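Local coordinates for protein SusD homolog (Bacteroides ovatus, PDB 4F53) that probably binds glycans, perhaps mucin O-glycans, as a SusD/RagB-family outer-membrane lipoprotein of a gut Bacteroides, at residues Trp71-Thr77 with Gly308-Tyr314; Trp446-Arg450 with Ala472-Met478. Numbering follows the deposited sequence.

Interaction 1: residues Trp71-Thr77 with Gly308-Tyr314; sequences WSGRYAT and GILQGQY
R74 makes every direct hydrogen bond between these two irregular loops. Its NH2 and NH1 both donate to I309 O, at 2.7 and 2.9 Å, and NH1 also reaches Q311 OE1 at 3.1 Å. The extended backbone at R74 (phi/psi -140/165) and its m, t, m rotamer (chi4 -79°) carry the guanidinium across, while its NE forms a salt bridge with D64. Arginine suits the place because it has enough donors for all these acceptors. The OH of Y314 lies over one guanidinium face, 3.3 Å from R74 NH2, but at an angle unfit for a hydrogen bond; it makes a weak one with D64 O. Two waters widen the polar link: one accepts from R74 NH2 (3.0 Å) and G308 N (2.7 Å), the other joins T77 OG1 (2.9 Å) to Q311 N (3.0 Å). T77 OG1 also bonds N79, and Q311 NE2 is held by G68.

The backbones come nearest at A76 and G308, whose CA atoms are 5.0 Å apart. T77 CG2 touches G308 O at 3.3 Å. G308 has positive phi (79/24), a conformation easy for glycine. Q311 CG sits 3.3 Å from W71 O, and Q311 OE1 approaches the edge of the indole, 3.7 Å from W71 CE3. From L310 to Q313 the chain makes a type II beta turn, closed by Q313 N to L310 O (2.9 Å), with G312 at its third position (94/-1). R74 pins together two irregular loops of the SusD/RagB-family fold by side-chain-to-carbonyl bonds and bridging waters, with W71 edge-to-face on W84 and near a bound glycerol.

Interaction 2: residues Trp446-Arg450 with Ala472-Met478; sequences WTEYR and AEGARRM
Helix 442-452 presents W446, Y449 and R450 to the irregular loop 472-478; Y449 and R450 lie three and four residues after W446, about one turn on, and so on the same side. The closest CA atoms, those of R450 and R476, are 6.5 Å apart. At A472, the carbonyl O lies 3.3 Å from Y449 OH; Y449 OH is hydrogen-bonded to a bound glycerol. The O of E473 stands at the edge of the tyrosine ring, 3.9 Å from Y449 CE2, and its carboxylate bonds H514. G474 turns the chain with positive phi (69/-166), readily adopted without a side chain. A475 O accepts from W446 NE1 at 3.0 Å, while its small methyl lets the indole close in, W446 CZ2 to A475 CB 4.3 Å.

R476 folds back through three m chi angles. Its NH1 donates to E473 O (2.9 Å) and to a water (3.1 Å) that donates to Y449 O (2.8 Å); R450 CA lies over one guanidinium face, and R476 NH2 pairs with D518. R476 O receives R450 NH1 at 2.8 Å. R450, long enough to leave the helix, also bonds D129 O through NH1. R477 reaches D509. M478, a selenomethionine, brings CG to 4.5 Å from W446 CH2.

W446 and R450 thus donate to consecutive loop carbonyls, fastening the loop to the helical, TPR-like body of the SusD family. It lies between helix 442-452 and two others: A475 and M478 rest on F58 of helix 44-58, and M478 meets T130 and Y131 at the end of helix 110-131.

Overall arrangement
From the N terminus, the chain runs through helix 44-58 and strand 62-64 into the loop 71-77, then travels 230 residues, 123 of them helical, before 308-314 returns to close interaction 1. Interaction 2 follows in series, neither nested in the first nor crossing it: with 21 residues intervening after 446-450, the loop 472-478 comes back onto helix 442-452. The first is a long-range closure 21 Å from the centre of the chain, the second a short, buried one at 11 Å. Their centres lie 18 Å apart, yet Y75 CD1 packs against M478 CE at 3.6 Å. Both residues also touch M54 of helix 44-58, which links loops 71-77 and 472-478 to the helical body.

Interaction 1: residues Trp71-Thr77 with Gly308-Tyr314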
ATOM      1  N   TRP A  71      24.388  -0.151  -4.412  1.00 48.48           N
ATOM      2  CA  TRP A  71      23.431  -1.120  -3.874  1.00 45.39           C
ATOM      3  C   TRP A  71      23.833  -2.527  -4.326  1.00 49.88           C
ATOM      4  O   TRP A  71      24.041  -2.748  -5.520  1.00 50.11           O
ATOM      5  CB  TRP A  71      21.989  -0.788  -4.302  1.00 41.16           C
ATOM      6  CG  TRP A  71      21.458   0.524  -3.787  1.00 39.87           C
ATOM      7  CD1 TRP A  71      21.928   1.250  -2.728  1.00 42.76           C
ATOM      8  CD2 TRP A  71      20.271   1.201  -4.246  1.00 37.62           C
ATOM      9  NE1 TRP A  71      21.144   2.366  -2.532  1.00 41.57           N
ATOM     10  CE2 TRP A  71      20.117   2.361  -3.450  1.00 41.67           C
ATOM     11  CE3 TRP A  71      19.358   0.966  -5.279  1.00 36.89           C
ATOM     12  CZ2 TRP A  71      19.079   3.271  -3.653  1.00 39.60           C
ATOM     13  CZ3 TRP A  71      18.322   1.862  -5.475  1.00 37.70           C
ATOM     14  CH2 TRP A  71      18.188   3.001  -4.676  1.00 38.15           C
ATOM     15  N   SER A  72      24.005  -3.461  -3.368  1.00 46.86           N
ATOM     16  CA  SER A  72      24.386  -4.852  -3.653  1.00 47.51           C
ATOM     17  C   SER A  72      23.185  -5.608  -4.268  1.00 51.40           C
ATOM     18  O   SER A  72      23.351  -6.492  -5.114  1.00 52.72           O
ATOM     19  CB  SER A  72      24.862  -5.543  -2.379  1.00 51.60           C
ATOM     20  OG  SER A  72      23.812  -5.637  -1.425  1.00 59.67           O
ATOM     21  N   GLY A  73      21.988  -5.227  -3.842  1.00 44.13           N
ATOM     22  CA  GLY A  73      20.732  -5.793  -4.309  1.00 42.11           C
ATOM     23  C   GLY A  73      19.578  -4.947  -3.844  1.00 43.93           C
ATOM     24  O   GLY A  73      19.786  -3.937  -3.157  1.00 43.92           O
ATOM     25  N   ARG A  74      18.356  -5.329  -4.238  1.00 37.45           N
ATOM     26  CA  ARG A  74      17.146  -4.577  -3.889  1.00 34.88           C
ATOM     27  C   ARG A  74      15.995  -5.515  -3.540  1.00 36.78           C
ATOM     28  O   ARG A  74      16.052  -6.702  -3.850  1.00 36.55           O
ATOM     29  CB  ARG A  74      16.719  -3.661  -5.069  1.00 31.29           C
ATOM     30  CG  ARG A  74      17.797  -2.713  -5.618  1.00 36.56           C
ATOM     31  CD  ARG A  74      17.226  -1.595  -6.494  1.00 36.49           C
ATOM     32  NE  ARG A  74      16.254  -2.068  -7.486  1.00 34.32           N
ATOM     33  CZ  ARG A  74      16.563  -2.660  -8.636  1.00 46.03           C
ATOM     34  NH1 ARG A  74      17.830  -2.879  -8.960  1.00 31.63           N
ATOM     35  NH2 ARG A  74      15.607  -3.038  -9.471  1.00 36.41           N
ATOM     36  N   TYR A  75      14.937  -4.983  -2.924  1.00 33.52           N
ATOM     37  CA  TYR A  75      13.728  -5.756  -2.653  1.00 32.81           C
ATOM     38  C   TYR A  75      13.120  -6.264  -3.978  1.00 38.38           C
ATOM     39  O   TYR A  75      12.748  -7.427  -4.070  1.00 39.07           O
ATOM     40  CB  TYR A  75      12.679  -4.922  -1.892  1.00 31.77           C
ATOM     41  CG  TYR A  75      13.145  -4.264  -0.609  1.00 33.17           C
ATOM     42  CD1 TYR A  75      13.280  -5.002   0.568  1.00 35.24           C
ATOM     43  CD2 TYR A  75      13.303  -2.883  -0.530  1.00 33.32           C
ATOM     44  CE1 TYR A  75      13.640  -4.387   1.773  1.00 36.49           C
ATOM     45  CE2 TYR A  75      13.632  -2.252   0.674  1.00 33.08           C
ATOM     46  CZ  TYR A  75      13.802  -3.008   1.823  1.00 39.39           C
ATOM     47  OH  TYR A  75      14.146  -2.369   2.996  1.00 34.53           O
ATOM     48  N   ALA A  76      13.068  -5.383  -5.006  1.00 36.45           N
ATOM     49  CA  ALA A  76      12.497  -5.644  -6.325  1.00 36.43           C
ATOM     50  C   ALA A  76      13.088  -6.879  -6.987  1.00 42.43           C
ATOM     51  O   ALA A  76      12.339  -7.640  -7.594  1.00 41.43           O
ATOM     52  CB  ALA A  76      12.686  -4.432  -7.231  1.00 36.63           C
ATOM     53  N   THR A  77      14.416  -7.086  -6.873  1.00 39.83           N
ATOM     54  CA  THR A  77      15.080  -8.234  -7.500  1.00 39.67           C
ATOM     55  C   THR A  77      15.236  -9.402  -6.485  1.00 41.29           C
ATOM     56  O   THR A  77      15.866 -10.399  -6.792  1.00 41.58           O
ATOM     57  CB  THR A  77      16.404  -7.787  -8.167  1.00 43.12           C
ATOM     58  OG1 THR A  77      17.205  -7.077  -7.219  1.00 40.95           O
ATOM     59  CG2 THR A  77      16.159  -6.916  -9.382  1.00 35.90           C
ATOM     60  N   GLY A 308      12.249  -4.444 -11.478  1.00 31.48           N
ATOM     61  CA  GLY A 308      13.116  -5.595 -11.305  1.00 32.23           C
ATOM     62  C   GLY A 308      14.324  -5.672 -12.214  1.00 37.32           C
ATOM     63  O   GLY A 308      14.848  -6.766 -12.432  1.00 38.05           O
ATOM     64  N   ILE A 309      14.790  -4.533 -12.743  1.00 34.50           N
ATOM     65  CA  ILE A 309      16.034  -4.505 -13.535  1.00 35.64           C
ATOM     66  C   ILE A 309      17.184  -4.691 -12.526  1.00 40.21           C
ATOM     67  O   ILE A 309      17.187  -4.036 -11.485  1.00 39.17           O
ATOM     68  CB  ILE A 309      16.184  -3.213 -14.386  1.00 37.33           C
ATOM     69  CG1 ILE A 309      15.064  -3.098 -15.455  1.00 36.66           C
ATOM     70  CG2 ILE A 309      17.593  -3.131 -15.010  1.00 35.90           C
ATOM     71  CD1 ILE A 309      14.933  -1.685 -16.105  1.00 31.03           C
ATOM     72  N   LEU A 310      18.092  -5.631 -12.782  1.00 39.65           N
ATOM     73  CA  LEU A 310      19.187  -5.904 -11.856  1.00 40.88           C
ATOM     74  C   LEU A 310      20.086  -4.700 -11.760  1.00 46.91           C
ATOM     75  O   LEU A 310      20.365  -4.051 -12.775  1.00 47.96           O
ATOM     76  CB  LEU A 310      20.003  -7.148 -12.293  1.00 42.18           C
ATOM     77  CG  LEU A 310      20.889  -7.831 -11.225  1.00 47.18           C
ATOM     78  CD1 LEU A 310      20.056  -8.733 -10.281  1.00 46.20           C
ATOM     79  CD2 LEU A 310      21.966  -8.699 -11.884  1.00 47.90           C
ATOM     80  N   GLN A 311      20.531  -4.394 -10.533  1.00 44.10           N
ATOM     81  CA  GLN A 311      21.489  -3.325 -10.272  1.00 45.00           C
ATOM     82  C   GLN A 311      22.722  -3.581 -11.130  1.00 49.66           C
ATOM     83  O   GLN A 311      23.231  -4.707 -11.148  1.00 51.44           O
ATOM     84  CB  GLN A 311      21.840  -3.278  -8.774  1.00 46.32           C
ATOM     85  CG  GLN A 311      22.416  -1.946  -8.320  1.00 55.11           C
ATOM     86  CD  GLN A 311      21.420  -0.813  -8.223  1.00 52.97           C
ATOM     87  OE1 GLN A 311      20.201  -0.997  -8.254  1.00 45.19           O
ATOM     88  NE2 GLN A 311      21.935   0.408  -8.134  1.00 38.78           N
ATOM     89  N   GLY A 312      23.106  -2.570 -11.907  1.00 45.45           N
ATOM     90  CA  GLY A 312      24.241  -2.630 -12.819  1.00 45.38           C
ATOM     91  C   GLY A 312      23.867  -3.008 -14.240  1.00 49.84           C
ATOM     92  O   GLY A 312      24.743  -3.073 -15.098  1.00 52.05           O
ATOM     93  N   GLN A 313      22.573  -3.262 -14.514  1.00 45.88           N
ATOM     94  CA  GLN A 313      22.109  -3.707 -15.837  1.00 45.26           C
ATOM     95  C   GLN A 313      21.043  -2.792 -16.427  1.00 46.36           C
ATOM     96  O   GLN A 313      20.148  -3.248 -17.137  1.00 45.13           O
ATOM     97  CB  GLN A 313      21.593  -5.151 -15.760  1.00 45.89           C
ATOM     98  CG  GLN A 313      22.725  -6.130 -15.476  1.00 53.49           C
ATOM     99  CD  GLN A 313      22.301  -7.566 -15.398  1.00 61.99           C
ATOM    100  OE1 GLN A 313      21.118  -7.911 -15.343  1.00 53.93           O
ATOM    101  NE2 GLN A 313      23.279  -8.448 -15.372  1.00 54.51           N
ATOM    102  N   TYR A 314      21.166  -1.489 -16.155  1.00 41.60           N
ATOM    103  CA  TYR A 314      20.250  -0.470 -16.670  1.00 39.32           C
ATOM    104  C   TYR A 314      20.778   0.148 -17.927  1.00 43.98           C
ATOM    105  O   TYR A 314      21.991   0.381 -18.034  1.00 41.94           O
ATOM    106  CB  TYR A 314      20.082   0.658 -15.650  1.00 38.41           C
ATOM    107  CG  TYR A 314      19.206   0.324 -14.472  1.00 38.26           C
ATOM    108  CD1 TYR A 314      19.741  -0.260 -13.321  1.00 40.98           C
ATOM    109  CD2 TYR A 314      17.855   0.639 -14.475  1.00 36.67           C
ATOM    110  CE1 TYR A 314      18.932  -0.571 -12.228  1.00 40.17           C
ATOM    111  CE2 TYR A 314      17.039   0.338 -13.391  1.00 36.50           C
ATOM    112  CZ  TYR A 314      17.585  -0.260 -12.268  1.00 40.39           C
ATOM    113  OH  TYR A 314      16.794  -0.523 -11.198  1.00 38.31           O
TER
HETATM  114  O   HOH W   1      12.674  -2.317  -9.827  1.00 35.42           O
HETATM  115  O   HOH W   2      19.637  -5.701  -7.935  1.00 36.15           O

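Interaction 2: residues Trp446-Arg450 with Ala472-Met478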
ATOM      1  N   TRP A 446       0.081  -3.740  -2.793  1.00 24.76           N
ATOM      2  CA  TRP A 446       0.846  -4.994  -2.726  1.00 25.42           C
ATOM      3  C   TRP A 446      -0.006  -6.043  -1.949  1.00 30.55           C
ATOM      4  O   TRP A 446      -0.172  -7.188  -2.390  1.00 30.84           O
ATOM      5  CB  TRP A 446       2.248  -4.793  -2.067  1.00 24.29           C
ATOM      6  CG  TRP A 446       3.009  -6.086  -1.849  1.00 25.52           C
ATOM      7  CD1 TRP A 446       3.039  -7.170  -2.684  1.00 28.41           C
ATOM      8  CD2 TRP A 446       3.854  -6.422  -0.725  1.00 25.98           C
ATOM      9  NE1 TRP A 446       3.852  -8.154  -2.158  1.00 28.62           N
ATOM     10  CE2 TRP A 446       4.340  -7.737  -0.945  1.00 29.78           C
ATOM     11  CE3 TRP A 446       4.230  -5.748   0.465  1.00 26.91           C
ATOM     12  CZ2 TRP A 446       5.211  -8.383  -0.041  1.00 28.88           C
ATOM     13  CZ3 TRP A 446       5.082  -6.392   1.363  1.00 28.56           C
ATOM     14  CH2 TRP A 446       5.559  -7.692   1.112  1.00 29.57           C
ATOM     15  N   THR A 447      -0.601  -5.629  -0.831  1.00 27.84           N
ATOM     16  CA  THR A 447      -1.449  -6.524  -0.036  1.00 28.21           C
ATOM     17  C   THR A 447      -2.651  -7.010  -0.896  1.00 30.79           C
ATOM     18  O   THR A 447      -2.998  -8.187  -0.869  1.00 31.27           O
ATOM     19  CB  THR A 447      -1.890  -5.798   1.246  1.00 32.50           C
ATOM     20  OG1 THR A 447      -0.727  -5.477   2.019  1.00 32.58           O
ATOM     21  CG2 THR A 447      -2.835  -6.606   2.069  1.00 26.23           C
ATOM     22  N   GLU A 448      -3.248  -6.113  -1.671  1.00 25.80           N
ATOM     23  CA  GLU A 448      -4.426  -6.444  -2.479  1.00 25.19           C
ATOM     24  C   GLU A 448      -4.070  -7.312  -3.687  1.00 28.06           C
ATOM     25  O   GLU A 448      -4.870  -8.154  -4.083  1.00 27.10           O
ATOM     26  CB  GLU A 448      -5.190  -5.152  -2.871  1.00 25.18           C
ATOM     27  CG  GLU A 448      -5.904  -4.591  -1.632  1.00 33.92           C
ATOM     28  CD  GLU A 448      -6.935  -5.529  -1.013  1.00 43.24           C
ATOM     29  OE1 GLU A 448      -8.072  -5.539  -1.527  1.00 40.41           O
ATOM     30  OE2 GLU A 448      -6.602  -6.301  -0.079  1.00 38.14           O
ATOM     31  N   TYR A 449      -2.851  -7.139  -4.227  1.00 26.07           N
ATOM     32  CA  TYR A 449      -2.340  -7.948  -5.328  1.00 25.54           C
ATOM     33  C   TYR A 449      -2.170  -9.409  -4.850  1.00 28.23           C
ATOM     34  O   TYR A 449      -2.586 -10.365  -5.530  1.00 27.09           O
ATOM     35  CB  TYR A 449      -1.019  -7.370  -5.858  1.00 25.95           C
ATOM     36  CG  TYR A 449      -0.363  -8.300  -6.840  1.00 28.91           C
ATOM     37  CD1 TYR A 449      -0.855  -8.431  -8.134  1.00 31.30           C
ATOM     38  CD2 TYR A 449       0.668  -9.156  -6.439  1.00 29.70           C
ATOM     39  CE1 TYR A 449      -0.309  -9.348  -9.026  1.00 34.03           C
ATOM     40  CE2 TYR A 449       1.234 -10.069  -7.331  1.00 30.81           C
ATOM     41  CZ  TYR A 449       0.744 -10.156  -8.626  1.00 38.87           C
ATOM     42  OH  TYR A 449       1.262 -11.055  -9.524  1.00 43.29           O
ATOM     43  N   ARG A 450      -1.569  -9.566  -3.665  1.00 22.74           N
ATOM     44  CA  ARG A 450      -1.374 -10.878  -3.075  1.00 22.87           C
ATOM     45  C   ARG A 450      -2.714 -11.544  -2.762  1.00 29.45           C
ATOM     46  O   ARG A 450      -2.900 -12.696  -3.103  1.00 30.40           O
ATOM     47  CB  ARG A 450      -0.530 -10.781  -1.812  1.00 20.15           C
ATOM     48  CG  ARG A 450       0.923 -10.396  -2.082  1.00 23.67           C
ATOM     49  CD  ARG A 450       1.667 -10.290  -0.749  1.00 26.18           C
ATOM     50  NE  ARG A 450       1.414  -9.005  -0.072  1.00 28.18           N
ATOM     51  CZ  ARG A 450       1.728  -8.754   1.199  1.00 38.57           C
ATOM     52  NH1 ARG A 450       2.275  -9.700   1.955  1.00 24.42           N
ATOM     53  NH2 ARG A 450       1.483  -7.569   1.726  1.00 28.26           N
ATOM     54  N   ALA A 472       5.548 -15.710 -11.255  1.00 45.78           N
ATOM     55  CA  ALA A 472       4.122 -15.391 -11.350  1.00 46.04           C
ATOM     56  C   ALA A 472       3.542 -14.873 -10.011  1.00 49.06           C
ATOM     57  O   ALA A 472       2.672 -14.009 -10.019  1.00 48.67           O
ATOM     58  CB  ALA A 472       3.347 -16.619 -11.796  1.00 47.48           C
ATOM     59  N   GLU A 473       4.030 -15.401  -8.880  1.00 43.92           N
ATOM     60  CA  GLU A 473       3.587 -15.047  -7.530  1.00 42.15           C
ATOM     61  C   GLU A 473       4.226 -13.774  -6.985  1.00 40.27           C
ATOM     62  O   GLU A 473       3.573 -13.035  -6.257  1.00 38.82           O
ATOM     63  CB  GLU A 473       3.941 -16.186  -6.560  1.00 44.51           C
ATOM     64  CG  GLU A 473       3.123 -17.441  -6.739  1.00 54.62           C
ATOM     65  CD  GLU A 473       2.129 -17.610  -5.620  1.00 65.26           C
ATOM     66  OE1 GLU A 473       2.555 -17.891  -4.476  1.00 42.53           O
ATOM     67  OE2 GLU A 473       0.922 -17.403  -5.876  1.00 75.48           O
ATOM     68  N   GLY A 474       5.516 -13.585  -7.252  1.00 35.78           N
ATOM     69  CA  GLY A 474       6.296 -12.484  -6.701  1.00 33.71           C
ATOM     70  C   GLY A 474       6.507 -12.668  -5.208  1.00 34.94           C
ATOM     71  O   GLY A 474       6.305 -13.762  -4.681  1.00 35.97           O
ATOM     72  N   ALA A 475       6.948 -11.626  -4.515  1.00 30.91           N
ATOM     73  CA  ALA A 475       7.160 -11.686  -3.062  1.00 30.36           C
ATOM     74  C   ALA A 475       5.797 -11.719  -2.340  1.00 31.04           C
ATOM     75  O   ALA A 475       4.920 -10.907  -2.609  1.00 29.90           O
ATOM     76  CB  ALA A 475       7.986 -10.483  -2.608  1.00 30.87           C
ATOM     77  N   ARG A 476       5.620 -12.681  -1.452  1.00 29.89           N
ATOM     78  CA  ARG A 476       4.383 -12.904  -0.708  1.00 27.90           C
ATOM     79  C   ARG A 476       4.503 -12.342   0.690  1.00 31.70           C
ATOM     80  O   ARG A 476       3.504 -12.138   1.382  1.00 30.93           O
ATOM     81  CB  ARG A 476       4.043 -14.411  -0.662  1.00 28.18           C
ATOM     82  CG  ARG A 476       4.051 -15.098  -2.031  1.00 29.79           C
ATOM     83  CD  ARG A 476       3.223 -14.335  -3.060  1.00 31.53           C
ATOM     84  NE  ARG A 476       1.803 -14.386  -2.736  1.00 29.25           N
ATOM     85  CZ  ARG A 476       0.840 -14.058  -3.582  1.00 35.96           C
ATOM     86  NH1 ARG A 476       1.139 -13.577  -4.784  1.00 31.28           N
ATOM     87  NH2 ARG A 476      -0.429 -14.209  -3.239  1.00 27.50           N
ATOM     88  N   ARG A 477       5.740 -12.091   1.103  1.00 28.36           N
ATOM     89  CA  ARG A 477       6.056 -11.534   2.414  1.00 29.49           C
ATOM     90  C   ARG A 477       7.550 -11.202   2.454  1.00 35.51           C
ATOM     91  O   ARG A 477       8.261 -11.406   1.469  1.00 36.57           O
ATOM     92  CB  ARG A 477       5.669 -12.540   3.543  1.00 28.71           C
ATOM     93  CG  ARG A 477       6.545 -13.787   3.566  1.00 31.87           C
ATOM     94  CD  ARG A 477       6.208 -14.739   4.692  1.00 29.99           C
ATOM     95  NE  ARG A 477       6.610 -14.258   6.014  1.00 35.06           N
ATOM     96  CZ  ARG A 477       7.766 -14.521   6.612  1.00 46.17           C
ATOM     97  NH1 ARG A 477       8.717 -15.190   5.968  1.00 33.74           N
ATOM     98  NH2 ARG A 477       8.002 -14.071   7.838  1.00 38.22           N
HETATM   99  N   MSE A 478       8.009 -10.697   3.597  1.00 31.01           N
HETATM  100  CA  MSE A 478       9.415 -10.468   3.865  1.00 30.45           C
HETATM  101  C   MSE A 478       9.844 -11.469   4.909  1.00 36.17           C
HETATM  102  O   MSE A 478       9.048 -11.772   5.808  1.00 33.34           O
HETATM  103  CB  MSE A 478       9.674  -9.018   4.335  1.00 31.45           C
HETATM  104  CG  MSE A 478       9.485  -7.989   3.226  1.00 35.93           C
HETATM  105 SE   MSE A 478      10.857  -8.054   1.853  0.75 43.84          SE
HETATM  106  CE  MSE A 478      12.448  -7.625   2.922  1.00 42.22           C
TER
HETATM  107  O   HOH W   3      -1.419 -12.834  -6.287  1.00 40.72           O